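Local coordinates for cell wall surface anchor family protein (Jo),Cell wall surface anchor family protein (In) (Streptococcus pneumoniae, PDB 5MKC), which joins two parts derived from a pneumococcal pilus adhesin, Jo and In, which probably associate autocatalytically through an isopeptide bond, at residues N105-D110 with R170-G175; R207-P212 with V220-I225; I116-G121 with Y188-N193. All coordinates share one frame; numbering follows the deposited sequence.

Contact 1 (N105-D110 with R170-G175); sequences NGTITD and RIRVTG
Backbone bonds carry most of the antiparallel pairing of Ile108 and Asp110 with Val173 and Ile171, a strand pair in the sheet of the Ig-like domain, probably in the In part of the fusion. Ile108 and Val173 form one hydrogen-bonded pair: N of Ile108 gives to O of Val173 at 2.9 Å, and N of Val173 gives back to O of Ile108. Asp110 and Ile171 form the next, N of Asp110 reaching O of Ile171 at 2.8 Å. Its return bond is turned differently: N of Ile171 stands well above the carbonyl plane of Asp110, about 50° out of it. Between these pairs, CA of Arg172 sends a C-H toward O of Ile108 (3.2 Å).

Apolar contact is made by the branched CB atoms of Ile108 and Val173, 4.1 Å apart, on the same face as Asp110 and Ile171. On the other face Thr109 CG2, anti to the backbone N, meets CD of Arg170 at 3.9 Å, and Thr107 CG2 comes near the guanidinium of Arg172.

Polar side chains and a water close one end. The water probably donates to OD1 of Asn105, accepts from N of Gly175 (3.1 Å) and bonds OG1 of Thr107 at 2.7 Å. Asn105 ND2 turns to Glu214. Asn105 and Gly106 lie together opposite Leu176, a G1 beta bulge where the strand bends a corner.

Strand 170-178 has strand 161-165 on its other side, while strand 103-111 continues the sheet to 209-211; Leu81 and Val83 of strand 76-89 cover Ile108, and Asp110 OD2 is held by Tyr188.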
loop_
_atom_site.group_PDB
_atom_site.type_symbol
_atom_site.label_atom_id
_atom_site.label_comp_id
_atom_site.label_asym_id
_atom_site.label_seq_id
_atom_site.Cartn_x
_atom_site.Cartn_y
_atom_site.Cartn_z
ATOM N N ASN A 105 2.625 2.758 -17.061
ATOM C CA ASN A 105 1.607 1.739 -16.918
ATOM C C ASN A 105 2.014 0.716 -15.875
ATOM O O ASN A 105 1.873 -0.475 -16.082
ATOM C CB ASN A 105 1.292 1.074 -18.243
ATOM C CG ASN A 105 -0.096 0.422 -18.254
ATOM O OD1 ASN A 105 -0.915 0.577 -17.328
ATOM N ND2 ASN A 105 -0.356 -0.316 -19.301
ATOM N N GLY A 106 2.500 1.205 -14.735
ATOM C CA GLY A 106 2.900 0.359 -13.630
ATOM C C GLY A 106 1.727 -0.166 -12.802
ATOM O O GLY A 106 0.595 0.339 -12.890
ATOM N N THR A 107 2.008 -1.203 -12.017
ATOM C CA THR A 107 0.974 -1.942 -11.294
ATOM C C THR A 107 1.426 -2.255 -9.878
ATOM O O THR A 107 2.552 -2.733 -9.677
ATOM C CB THR A 107 0.702 -3.285 -11.988
ATOM O OG1 THR A 107 0.192 -3.035 -13.296
ATOM C CG2 THR A 107 -0.311 -4.117 -11.194
ATOM N N ILE A 108 0.568 -1.960 -8.913
ATOM C CA ILE A 108 0.741 -2.402 -7.527
ATOM C C ILE A 108 -0.097 -3.643 -7.277
ATOM O O ILE A 108 -1.284 -3.676 -7.635
ATOM C CB ILE A 108 0.301 -1.324 -6.532
ATOM C CG1 ILE A 108 1.192 -0.079 -6.680
ATOM C CG2 ILE A 108 0.444 -1.843 -5.094
ATOM C CD1 ILE A 108 0.725 1.135 -5.919
ATOM N N THR A 109 0.527 -4.661 -6.698
ATOM C CA THR A 109 -0.166 -5.882 -6.291
ATOM C C THR A 109 -0.051 -6.037 -4.763
ATOM O O THR A 109 1.036 -6.103 -4.237
ATOM C CB THR A 109 0.441 -7.086 -6.992
ATOM O OG1 THR A 109 0.396 -6.873 -8.399
ATOM C CG2 THR A 109 -0.325 -8.328 -6.700
ATOM N N ASP A 110 -1.183 -6.033 -4.080
ATOM C CA ASP A 110 -1.247 -5.968 -2.619
ATOM C C ASP A 110 -2.228 -7.021 -2.068
ATOM O O ASP A 110 -3.382 -6.713 -1.817
ATOM C CB ASP A 110 -1.700 -4.556 -2.222
ATOM C CG ASP A 110 -1.739 -4.328 -0.733
ATOM O OD1 ASP A 110 -1.214 -5.178 0.009
ATOM O OD2 ASP A 110 -2.260 -3.249 -0.316
ATOM N N ARG A 170 -7.113 -9.699 -2.742
ATOM C CA ARG A 170 -5.941 -9.016 -3.251
ATOM C C ARG A 170 -6.347 -7.732 -3.969
ATOM O O ARG A 170 -7.214 -7.750 -4.843
ATOM C CB ARG A 170 -5.258 -9.960 -4.213
ATOM C CG ARG A 170 -4.017 -9.416 -4.839
ATOM C CD ARG A 170 -3.353 -10.522 -5.647
ATOM N NE ARG A 170 -3.964 -10.575 -6.960
ATOM C CZ ARG A 170 -4.021 -11.660 -7.714
ATOM N NH1 ARG A 170 -3.501 -12.798 -7.276
ATOM N NH2 ARG A 170 -4.622 -11.605 -8.891
ATOM N N ILE A 171 -5.745 -6.621 -3.581
ATOM C CA ILE A 171 -5.969 -5.357 -4.256
ATOM C C ILE A 171 -4.917 -5.207 -5.348
ATOM O O ILE A 171 -3.754 -5.575 -5.145
ATOM C CB ILE A 171 -5.807 -4.168 -3.282
ATOM C CG1 ILE A 171 -6.826 -4.223 -2.181
ATOM C CG2 ILE A 171 -5.925 -2.839 -4.040
ATOM C CD1 ILE A 171 -6.474 -3.267 -1.043
ATOM N N ARG A 172 -5.323 -4.669 -6.492
ATOM C CA ARG A 172 -4.379 -4.254 -7.533
ATOM C C ARG A 172 -4.697 -2.842 -7.970
ATOM O O ARG A 172 -5.856 -2.464 -8.092
ATOM C CB ARG A 172 -4.410 -5.185 -8.750
ATOM C CG ARG A 172 -3.939 -6.598 -8.432
ATOM C CD ARG A 172 -4.343 -7.605 -9.502
ATOM N NE ARG A 172 -3.502 -7.365 -10.656
ATOM C CZ ARG A 172 -3.952 -7.042 -11.866
ATOM N NH1 ARG A 172 -5.260 -6.991 -12.114
ATOM N NH2 ARG A 172 -3.078 -6.788 -12.834
ATOM N N VAL A 173 -3.662 -2.047 -8.195
ATOM C CA VAL A 173 -3.831 -0.732 -8.765
ATOM C C VAL A 173 -3.110 -0.763 -10.100
ATOM O O VAL A 173 -1.899 -1.023 -10.163
ATOM C CB VAL A 173 -3.212 0.352 -7.837
ATOM C CG1 VAL A 173 -3.448 1.755 -8.385
ATOM C CG2 VAL A 173 -3.738 0.239 -6.428
ATOM N N THR A 174 -3.824 -0.495 -11.169
ATOM C CA THR A 174 -3.209 -0.494 -12.493
ATOM C C THR A 174 -3.231 0.912 -13.055
ATOM O O THR A 174 -3.980 1.742 -12.564
ATOM C CB THR A 174 -3.969 -1.418 -13.483
ATOM O OG1 THR A 174 -5.316 -0.964 -13.657
ATOM C CG2 THR A 174 -3.993 -2.836 -12.980
ATOM N N GLY A 175 -2.451 1.156 -14.104
ATOM C CA GLY A 175 -2.501 2.382 -14.845
ATOM C C GLY A 175 -1.689 3.541 -14.251
ATOM O O GLY A 175 -2.098 4.696 -14.380
HETATM O O HOH W 1 -0.948 -1.348 -15.072
#

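Contact 2 (R207-P212 with V220-I225); sequences RTTLHP and VRDFPI. With SO4 (sulfate ion), chain H.
Arg207, with CG anti to its backbone N (chi1 -173°) and the chain extended to NE, reaches alongside the hairpin of strands 209-211 and 221-222 of the Ig-like domain, probably in the In part, to meet Asp222, whose CG lies anti to its own carbonyl carbon. The salt bridge is side-on: NE reaches OD1 at 2.8 Å, nearly straight and on the syn lone pair, and NH2 reaches OD2 at 3.0 Å. Guanidinium and carboxylate are nearly coplanar, 24° apart.

Val220 CG2 lies over one face of the guanidinium and presses tightly on Thr209 CG2 at 3.5 Å; Val220 CB sits above the His211 ring toward its rim. Leu210 and Arg221 exchange two backbone bonds, and N of Phe223 gives to O of Thr208. That same oxygen lies at the edge of the Phe223 ring, whose CD2 meets Thr208 CG2 at 3.7 Å. Leu81 and Val83 of strand 76-89 pack on the ring.

A water accepts from N of Thr208 and can donate to O of Phe223 or OD1 of Asp222. At the outer end, NH2 of Arg207 also donates, almost straight, to O3 of a sulfate ion, probably from the crystallisation liquor, at 3.0 Å.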
loop_
_atom_site.group_PDB
_atom_site.type_symbol
_atom_site.label_atom_id
_atom_site.label_comp_id
_atom_site.label_asym_id
_atom_site.label_seq_id
_atom_site.Cartn_x
_atom_site.Cartn_y
_atom_site.Cartn_z
ATOM N N ARG A 207 3.125 -10.694 -0.067
ATOM C CA ARG A 207 4.192 -10.007 -0.798
ATOM C C ARG A 207 3.559 -8.879 -1.623
ATOM O O ARG A 207 2.706 -9.107 -2.450
ATOM C CB ARG A 207 4.938 -10.960 -1.705
ATOM C CG ARG A 207 6.144 -10.309 -2.338
ATOM C CD ARG A 207 6.855 -11.127 -3.400
ATOM N NE ARG A 207 8.024 -10.368 -3.858
ATOM C CZ ARG A 207 8.853 -10.742 -4.823
ATOM N NH1 ARG A 207 8.653 -11.881 -5.451
ATOM N NH2 ARG A 207 9.897 -9.983 -5.144
ATOM N N THR A 208 4.000 -7.660 -1.362
ATOM C CA THR A 208 3.414 -6.469 -1.940
ATOM C C THR A 208 4.414 -5.823 -2.882
ATOM O O THR A 208 5.536 -5.510 -2.492
ATOM C CB THR A 208 2.980 -5.492 -0.821
ATOM O OG1 THR A 208 2.121 -6.180 0.110
ATOM C CG2 THR A 208 2.241 -4.312 -1.405
ATOM N N THR A 209 4.025 -5.639 -4.133
ATOM C CA THR A 209 5.005 -5.278 -5.177
ATOM C C THR A 209 4.546 -4.149 -6.067
ATOM O O THR A 209 3.361 -3.936 -6.255
ATOM C CB THR A 209 5.311 -6.457 -6.126
ATOM O OG1 THR A 209 4.087 -6.877 -6.771
ATOM C CG2 THR A 209 5.887 -7.599 -5.371
ATOM N N LEU A 210 5.520 -3.445 -6.625
ATOM C CA LEU A 210 5.323 -2.542 -7.758
ATOM C C LEU A 210 6.027 -3.133 -8.991
ATOM O O LEU A 210 7.209 -3.478 -8.914
ATOM C CB LEU A 210 5.934 -1.172 -7.455
ATOM C CG LEU A 210 5.971 -0.220 -8.663
ATOM C CD1 LEU A 210 4.580 0.207 -9.091
ATOM C CD2 LEU A 210 6.810 1.024 -8.377
ATOM N N HIS A 211 5.296 -3.309 -10.090
ATOM C CA HIS A 211 5.900 -3.500 -11.426
ATOM C C HIS A 211 5.924 -2.171 -12.136
ATOM O O HIS A 211 4.892 -1.724 -12.601
ATOM C CB HIS A 211 5.081 -4.499 -12.264
ATOM C CG HIS A 211 5.243 -5.922 -11.834
ATOM N ND1 HIS A 211 4.585 -6.460 -10.743
ATOM C CD2 HIS A 211 6.003 -6.922 -12.340
ATOM C CE1 HIS A 211 4.924 -7.730 -10.600
ATOM N NE2 HIS A 211 5.790 -8.033 -11.553
ATOM N N PRO A 212 7.070 -1.500 -12.159
ATOM C CA PRO A 212 7.040 -0.097 -12.592
ATOM C C PRO A 212 6.708 0.078 -14.078
ATOM O O PRO A 212 6.158 1.089 -14.425
ATOM C CB PRO A 212 8.444 0.446 -12.261
ATOM C CG PRO A 212 9.231 -0.706 -11.707
ATOM C CD PRO A 212 8.389 -1.947 -11.690
ATOM N N VAL A 220 10.408 -6.203 -10.714
ATOM C CA VAL A 220 9.531 -6.117 -9.577
ATOM C C VAL A 220 10.267 -5.480 -8.378
ATOM O O VAL A 220 11.455 -5.749 -8.129
ATOM C CB VAL A 220 9.013 -7.525 -9.215
ATOM C CG1 VAL A 220 10.142 -8.454 -8.859
ATOM C CG2 VAL A 220 8.084 -7.456 -8.049
ATOM N N ARG A 221 9.545 -4.635 -7.635
ATOM C CA ARG A 221 10.081 -3.991 -6.430
ATOM C C ARG A 221 9.153 -4.201 -5.253
ATOM O O ARG A 221 7.956 -3.890 -5.322
ATOM C CB ARG A 221 10.201 -2.495 -6.632
ATOM C CG ARG A 221 10.857 -2.067 -7.921
ATOM C CD ARG A 221 12.340 -2.376 -7.894
ATOM N NE ARG A 221 12.982 -1.903 -9.114
ATOM C CZ ARG A 221 14.115 -2.396 -9.591
ATOM N NH1 ARG A 221 14.751 -3.401 -8.976
ATOM N NH2 ARG A 221 14.591 -1.927 -10.726
ATOM N N ASP A 222 9.708 -4.677 -4.149
ATOM C CA ASP A 222 8.911 -4.930 -2.944
ATOM C C ASP A 222 8.673 -3.687 -2.090
ATOM O O ASP A 222 9.562 -2.853 -1.925
ATOM C CB ASP A 222 9.618 -5.960 -2.096
ATOM C CG ASP A 222 9.494 -7.353 -2.655
ATOM O OD1 ASP A 222 8.372 -7.892 -2.590
ATOM O OD2 ASP A 222 10.500 -7.895 -3.140
ATOM N N PHE A 223 7.447 -3.568 -1.587
ATOM C CA PHE A 223 7.109 -2.692 -0.472
ATOM C C PHE A 223 7.443 -3.441 0.833
ATOM O O PHE A 223 7.291 -4.660 0.903
ATOM C CB PHE A 223 5.603 -2.429 -0.442
ATOM C CG PHE A 223 5.083 -1.561 -1.555
ATOM C CD1 PHE A 223 4.741 -0.249 -1.309
ATOM C CD2 PHE A 223 4.809 -2.084 -2.805
ATOM C CE1 PHE A 223 4.222 0.558 -2.305
ATOM C CE2 PHE A 223 4.250 -1.296 -3.812
ATOM C CZ PHE A 223 3.969 0.031 -3.566
ATOM N N PRO A 224 7.841 -2.712 1.882
ATOM C CA PRO A 224 7.985 -3.311 3.218
ATOM C C PRO A 224 6.615 -3.538 3.873
ATOM O O PRO A 224 5.641 -2.866 3.500
ATOM C CB PRO A 224 8.770 -2.263 3.978
ATOM C CG PRO A 224 8.313 -0.957 3.367
ATOM C CD PRO A 224 8.068 -1.258 1.894
ATOM N N ILE A 225 6.555 -4.444 4.851
ATOM C CA ILE A 225 5.292 -4.920 5.389
ATOM C C ILE A 225 5.152 -4.684 6.902
ATOM O O ILE A 225 5.900 -5.228 7.691
ATOM C CB ILE A 225 5.108 -6.439 5.171
ATOM C CG1 ILE A 225 5.503 -6.911 3.772
ATOM C CG2 ILE A 225 3.665 -6.820 5.407
ATOM C CD1 ILE A 225 4.717 -6.339 2.632
HETATM S S SO4 H . 11.544 -12.186 -8.085
HETATM O O1 SO4 H . 10.182 -12.148 -8.674
HETATM O O2 SO4 H . 11.691 -13.398 -7.245
HETATM O O3 SO4 H . 11.788 -10.972 -7.262
HETATM O O4 SO4 H . 12.535 -12.253 -9.184
HETATM O O HOH W 2 6.831 -7.365 -0.368
#

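Contact 3 (I116-G121 with Y188-N193); sequences IDLQLG and YNVRLN
Ile116 and Leu118 face Leu192, Val190 and Tyr188 where the short strand 116-118 of the Ig-like domain, probably in the In part, pairs antiparallel with strand 183-192, their axes at 144°. The apolar side is close-packed. CG2 of Ile116, anti to its backbone N, rests on CB of Val190 at 3.7 Å, while the other branch of Ile116 brings CD1 to CD1 of Leu192. Leu118 points its CD1 at the Tyr188 ring, closest to CD1 of that ring at 3.4 Å; the two side chains cross at about a right angle, and the same methyl also lies near O of Asn189. Ile228 covers Ile116 and Leu192, and Phe126 and Tyr164 pack on Leu118, which places this side inward.

Backbone bonds join the two strands. N of Asp117 gives to O of Arg191 (2.9 Å) and N of Arg191 gives back to O of Asp117, a hydrogen-bonded pair flanked by the non-hydrogen-bonded pairs Ile116-Leu192 and Leu118-Val190. Past the strand end, N of Gln119 still reaches O of Asn189 at 2.9 Å, tilted well out of the carbonyl plane.

The opposite face is polar and partly exposed. CG of Gln119 lies against CB of Asn189 at 3.8 Å, its chain bent back toward the start of the Arg191 side chain, while the Arg191 guanidinium runs on to salt bridges with Asp74 and Asp194. Beyond the last direct backbone bond a water links the segments, donating to O of Gln119 and accepting from N of Asn189. Asn193 OD1 accepts the N-H of Glu195, and its ND2, with the amide 80° from the carboxylate, donates to the syn lone pair of Asp117 OD2 at 3.0 Å.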
loop_
_atom_site.group_PDB
_atom_site.type_symbol
_atom_site.label_atom_id
_atom_site.label_comp_id
_atom_site.label_asym_id
_atom_site.label_seq_id
_atom_site.Cartn_x
_atom_site.Cartn_y
_atom_site.Cartn_z
ATOM N N ILE A 116 -5.828 -11.411 7.758
ATOM C CA ILE A 116 -6.091 -9.969 7.654
ATOM C C ILE A 116 -7.312 -9.750 6.778
ATOM O O ILE A 116 -7.302 -10.103 5.617
ATOM C CB ILE A 116 -4.895 -9.216 7.051
ATOM C CG1 ILE A 116 -3.624 -9.469 7.876
ATOM C CG2 ILE A 116 -5.179 -7.708 6.950
ATOM C CD1 ILE A 116 -3.688 -8.942 9.295
ATOM N N ASP A 117 -8.371 -9.173 7.345
ATOM C CA ASP A 117 -9.611 -8.912 6.611
ATOM C C ASP A 117 -9.715 -7.447 6.173
ATOM O O ASP A 117 -9.699 -6.508 6.980
ATOM C CB ASP A 117 -10.804 -9.289 7.474
ATOM C CG ASP A 117 -10.806 -10.768 7.848
ATOM O OD1 ASP A 117 -10.499 -11.620 6.981
ATOM O OD2 ASP A 117 -11.120 -11.090 9.006
ATOM N N LEU A 118 -9.809 -7.266 4.868
ATOM C CA LEU A 118 -10.001 -5.951 4.290
ATOM C C LEU A 118 -11.399 -5.466 4.667
ATOM O O LEU A 118 -12.352 -6.250 4.648
ATOM C CB LEU A 118 -9.879 -6.070 2.767
ATOM C CG LEU A 118 -9.961 -4.769 1.976
ATOM C CD1 LEU A 118 -8.893 -3.765 2.394
ATOM C CD2 LEU A 118 -9.806 -5.085 0.496
ATOM N N GLN A 119 -11.550 -4.189 5.008
ATOM C CA GLN A 119 -12.881 -3.701 5.349
ATOM C C GLN A 119 -13.640 -3.347 4.097
ATOM O O GLN A 119 -13.172 -2.552 3.288
ATOM C CB GLN A 119 -12.814 -2.501 6.293
ATOM C CG GLN A 119 -12.048 -2.797 7.568
ATOM C CD GLN A 119 -12.580 -3.991 8.343
ATOM O OE1 GLN A 119 -12.276 -5.167 8.054
ATOM N NE2 GLN A 119 -13.346 -3.686 9.373
ATOM N N LEU A 120 -14.820 -3.951 3.942
ATOM C CA LEU A 120 -15.567 -3.893 2.680
ATOM C C LEU A 120 -16.938 -3.249 2.872
ATOM O O LEU A 120 -17.311 -2.931 3.974
ATOM C CB LEU A 120 -15.736 -5.316 2.109
ATOM C CG LEU A 120 -14.453 -6.111 1.910
ATOM C CD1 LEU A 120 -14.769 -7.552 1.508
ATOM C CD2 LEU A 120 -13.559 -5.483 0.865
ATOM N N GLY A 121 -17.689 -3.084 1.786
ATOM C CA GLY A 121 -19.040 -2.556 1.869
ATOM C C GLY A 121 -20.000 -3.450 2.646
ATOM O O GLY A 121 -19.686 -4.598 2.998
ATOM N N TYR A 188 -6.606 2.341 2.803
ATOM C CA TYR A 188 -7.750 1.425 3.059
ATOM C C TYR A 188 -7.648 0.935 4.510
ATOM O O TYR A 188 -6.639 1.163 5.173
ATOM C CB TYR A 188 -7.766 0.245 2.096
ATOM C CG TYR A 188 -6.511 -0.613 2.094
ATOM C CD1 TYR A 188 -6.332 -1.646 2.995
ATOM C CD2 TYR A 188 -5.447 -0.342 1.211
ATOM C CE1 TYR A 188 -5.169 -2.406 3.007
ATOM C CE2 TYR A 188 -4.291 -1.113 1.222
ATOM C CZ TYR A 188 -4.153 -2.146 2.134
ATOM O OH TYR A 188 -3.004 -2.933 2.180
ATOM N N ASN A 189 -8.674 0.268 5.009
ATOM C CA ASN A 189 -8.674 -0.244 6.390
ATOM C C ASN A 189 -8.710 -1.775 6.470
ATOM O O ASN A 189 -9.251 -2.438 5.579
ATOM C CB ASN A 189 -9.867 0.318 7.148
ATOM C CG ASN A 189 -9.815 1.826 7.257
ATOM O OD1 ASN A 189 -8.788 2.422 7.564
ATOM N ND2 ASN A 189 -10.921 2.444 6.987
ATOM N N VAL A 190 -8.102 -2.321 7.514
ATOM C CA VAL A 190 -8.070 -3.761 7.739
ATOM C C VAL A 190 -8.381 -4.073 9.194
ATOM O O VAL A 190 -8.319 -3.193 10.064
ATOM C CB VAL A 190 -6.691 -4.361 7.429
ATOM C CG1 VAL A 190 -6.258 -4.052 6.005
ATOM C CG2 VAL A 190 -5.645 -3.854 8.422
ATOM N N ARG A 191 -8.652 -5.340 9.454
ATOM C CA ARG A 191 -8.919 -5.846 10.800
ATOM C C ARG A 191 -8.320 -7.245 10.956
ATOM O O ARG A 191 -8.433 -8.100 10.059
ATOM C CB ARG A 191 -10.430 -5.911 11.047
ATOM C CG ARG A 191 -10.813 -6.487 12.405
ATOM C CD ARG A 191 -12.320 -6.431 12.615
ATOM N NE ARG A 191 -12.690 -6.860 13.960
ATOM C CZ ARG A 191 -12.773 -8.132 14.359
ATOM N NH1 ARG A 191 -12.521 -9.143 13.536
ATOM N NH2 ARG A 191 -13.084 -8.390 15.615
ATOM N N LEU A 192 -7.705 -7.492 12.112
ATOM C CA LEU A 192 -7.193 -8.829 12.414
ATOM C C LEU A 192 -8.349 -9.789 12.587
ATOM O O LEU A 192 -9.282 -9.498 13.307
ATOM C CB LEU A 192 -6.331 -8.813 13.672
ATOM C CG LEU A 192 -5.603 -10.122 14.017
ATOM C CD1 LEU A 192 -4.640 -10.517 12.902
ATOM C CD2 LEU A 192 -4.877 -9.952 15.338
ATOM N N ASN A 193 -8.301 -10.922 11.898
ATOM C CA ASN A 193 -9.360 -11.945 12.013
ATOM C C ASN A 193 -9.424 -12.531 13.409
ATOM O O ASN A 193 -8.392 -12.725 14.043
ATOM C CB ASN A 193 -9.084 -13.077 11.019
ATOM C CG ASN A 193 -10.196 -14.100 10.970
ATOM O OD1 ASN A 193 -10.123 -15.141 11.601
ATOM N ND2 ASN A 193 -11.229 -13.799 10.227
HETATM O O HOH W 3 -11.404 -0.393 3.681
#

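Overall arrangement
Contacts 1 and 2 are neighbours in one antiparallel sheet: strand 103-111 lies beside 209-211, joined by backbone bonds of Thr107 with His211 and Thr109 with Thr209. Contact 3 belongs to other strands, about 18 Å from contact 1 between centres, yet Asp110 and Ile171 of contact 1 touch its Tyr188, and Ile171 also meets Leu118. Contacts 2 and 3 do not touch. Contact 2 is the most buried, though Arg207 of its salt bridge is exposed; in contacts 1 and 3 half the touching residues are buried. Strand ladders dominate contact 1, contact 2 adds a salt bridge, aromatic rings serve contacts 2 and 3, and contact 3 sets an apolar face against a polar one.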